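Long-range contact in BH2414 protein (PDB 3ON1), which is of unknown function but belongs to the L7Ae/L30e ribosomal protein family and so probably binds RNA: residues V35-S41 with V82-D88. Sequence-based numbering, arbitrary orientation.
Sequences VTLVILS and VVIGVKD
Ile39 and Ile84 pair across two central antiparallel strands and exchange both of their backbone hydrogen bonds, Ile39 N to Ile84 O at 2.8 Å and Ile84 N to Ile39 O at 2.9 Å. The ladder continues on one side with Val86 N to Leu37 O and Thr36 N to Val86 O, and ends on the other with Ser41 N to Val82 O; all five bonds are nearly straight. Between these rungs, CA-H...O contacts join Val38 CA to Ile84 O and Leu40 CA to Val82 O.

Apolar side chains divide between the two sheet faces. On one, Leu40 and Val83 lie side by side, Leu40 CD2 touching Val83 CG2 at 3.8 Å, while Val38 CG1 meets Val83 CG1 at 4.3 Å. At Gly85, which has no side chain, Val35 CG1 (anti to the backbone N, chi1 163°) approaches Gly85 CA to 3.9 Å. Helices 23-31 and 46-59 cover this face. The other carries Leu37, Ile39, Ile84 and Val86; Leu37 and Val86 pack on helix 89-100, Ile39 on helix 69-75.

Polar contacts gather at the 89-100 helix start, where Asp88 is the N-cap, its OD2 accepting from Phe91 N. Thr36 OG1 is hydrogen-bonded to Ser92 OG and to a water that makes a weak hydrogen bond to Lys87 O.

With strands 19-21 and 63-66 outside it, this pair forms the middle of the mixed sheet in the alpha-beta-alpha sandwich of the L7Ae/L30e fold.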
loop_
_atom_site.group_PDB
_atom_site.type_symbol
_atom_site.label_atom_id
_atom_site.label_comp_id
_atom_site.label_asym_id
_atom_site.label_seq_id
_atom_site.Cartn_x
_atom_site.Cartn_y
_atom_site.Cartn_z
ATOM N N VAL A 35 6.772 7.653 -2.292
ATOM C CA VAL A 35 5.506 6.914 -2.126
ATOM C C VAL A 35 4.337 7.879 -1.923
ATOM O O VAL A 35 4.427 8.810 -1.120
ATOM C CB VAL A 35 5.616 5.885 -0.959
ATOM C CG1 VAL A 35 4.250 5.409 -0.481
ATOM C CG2 VAL A 35 6.438 4.690 -1.402
ATOM N N THR A 36 3.255 7.668 -2.673
ATOM C CA THR A 36 2.091 8.561 -2.609
ATOM C C THR A 36 0.819 7.910 -2.052
ATOM O O THR A 36 -0.221 8.564 -1.932
ATOM C CB THR A 36 1.806 9.251 -3.962
ATOM O OG1 THR A 36 2.009 8.326 -5.044
ATOM C CG2 THR A 36 2.714 10.457 -4.133
ATOM N N LEU A 37 0.908 6.623 -1.723
ATOM C CA LEU A 37 -0.177 5.910 -1.045
ATOM C C LEU A 37 0.407 4.705 -0.341
ATOM O O LEU A 37 1.256 4.006 -0.899
ATOM C CB LEU A 37 -1.267 5.451 -2.031
ATOM C CG LEU A 37 -2.353 4.478 -1.532
ATOM C CD1 LEU A 37 -3.302 5.133 -0.527
ATOM C CD2 LEU A 37 -3.153 3.920 -2.689
ATOM N N VAL A 38 -0.052 4.466 0.882
ATOM C CA VAL A 38 0.295 3.242 1.597
ATOM C C VAL A 38 -0.967 2.418 1.806
ATOM O O VAL A 38 -1.997 2.932 2.230
ATOM C CB VAL A 38 1.006 3.545 2.937
ATOM C CG1 VAL A 38 1.185 2.272 3.761
ATOM C CG2 VAL A 38 2.361 4.198 2.665
ATOM N N ILE A 39 -0.878 1.142 1.453
ATOM C CA ILE A 39 -1.946 0.183 1.702
ATOM C C ILE A 39 -1.486 -0.779 2.784
ATOM O O ILE A 39 -0.436 -1.409 2.657
ATOM C CB ILE A 39 -2.342 -0.570 0.416
ATOM C CG1 ILE A 39 -2.991 0.402 -0.578
ATOM C CG2 ILE A 39 -3.288 -1.733 0.738
ATOM C CD1 ILE A 39 -3.104 -0.131 -2.005
ATOM N N LEU A 40 -2.269 -0.863 3.855
ATOM C CA LEU A 40 -1.961 -1.749 4.971
ATOM C C LEU A 40 -2.983 -2.860 5.025
ATOM O O LEU A 40 -4.177 -2.605 4.937
ATOM C CB LEU A 40 -2.030 -0.987 6.292
ATOM C CG LEU A 40 -0.954 0.007 6.697
ATOM C CD1 LEU A 40 -1.409 0.714 7.956
ATOM C CD2 LEU A 40 0.353 -0.721 6.935
ATOM N N SER A 41 -2.518 -4.094 5.185
ATOM C CA SER A 41 -3.422 -5.210 5.421
ATOM C C SER A 41 -4.195 -5.001 6.717
ATOM O O SER A 41 -3.624 -4.536 7.711
ATOM C CB SER A 41 -2.637 -6.517 5.516
ATOM O OG SER A 41 -3.506 -7.578 5.871
ATOM N N VAL A 82 1.912 -7.377 3.952
ATOM C CA VAL A 82 1.164 -6.538 4.903
ATOM C C VAL A 82 1.277 -5.037 4.635
ATOM O O VAL A 82 0.329 -4.292 4.885
ATOM C CB VAL A 82 1.516 -6.827 6.389
ATOM C CG1 VAL A 82 0.832 -8.097 6.856
ATOM C CG2 VAL A 82 3.015 -6.916 6.587
ATOM N N VAL A 83 2.427 -4.590 4.140
ATOM C CA VAL A 83 2.622 -3.156 3.900
ATOM C C VAL A 83 3.044 -2.941 2.459
ATOM O O VAL A 83 4.066 -3.467 2.025
ATOM C CB VAL A 83 3.701 -2.549 4.837
ATOM C CG1 VAL A 83 3.834 -1.045 4.588
ATOM C CG2 VAL A 83 3.395 -2.835 6.298
ATOM N N ILE A 84 2.248 -2.163 1.730
ATOM C CA ILE A 84 2.536 -1.836 0.341
ATOM C C ILE A 84 2.606 -0.325 0.176
ATOM O O ILE A 84 1.720 0.400 0.634
ATOM C CB ILE A 84 1.467 -2.417 -0.618
ATOM C CG1 ILE A 84 1.448 -3.945 -0.512
ATOM C CG2 ILE A 84 1.710 -1.944 -2.066
ATOM C CD1 ILE A 84 0.319 -4.622 -1.280
ATOM N N GLY A 85 3.667 0.135 -0.475
ATOM C CA GLY A 85 3.794 1.544 -0.856
ATOM C C GLY A 85 3.702 1.709 -2.362
ATOM O O GLY A 85 4.358 0.983 -3.117
ATOM N N VAL A 86 2.890 2.663 -2.803
ATOM C CA VAL A 86 2.680 2.897 -4.231
ATOM C C VAL A 86 3.538 4.075 -4.710
ATOM O O VAL A 86 3.446 5.187 -4.171
ATOM C CB VAL A 86 1.177 3.119 -4.539
ATOM C CG1 VAL A 86 0.942 3.243 -6.047
ATOM C CG2 VAL A 86 0.353 1.980 -3.967
ATOM N N LYS A 87 4.357 3.821 -5.728
ATOM C CA LYS A 87 5.382 4.773 -6.179
ATOM C C LYS A 87 4.932 5.665 -7.322
ATOM O O LYS A 87 5.660 6.584 -7.726
ATOM C CB LYS A 87 6.659 4.037 -6.601
ATOM C CG LYS A 87 7.306 3.211 -5.499
ATOM C CD LYS A 87 8.744 2.842 -5.825
ATOM C CE LYS A 87 8.842 1.988 -7.067
ATOM N NZ LYS A 87 10.199 1.388 -7.191
ATOM N N ASP A 88 3.750 5.386 -7.857
ATOM C CA ASP A 88 3.226 6.146 -8.978
ATOM C C ASP A 88 1.985 6.905 -8.538
ATOM O O ASP A 88 1.004 6.292 -8.089
ATOM C CB ASP A 88 2.898 5.214 -10.151
ATOM C CG ASP A 88 2.369 5.970 -11.360
ATOM O OD1 ASP A 88 3.185 6.465 -12.170
ATOM O OD2 ASP A 88 1.134 6.072 -11.502
HETATM O O HOH W 1 4.615 8.457 -5.758
#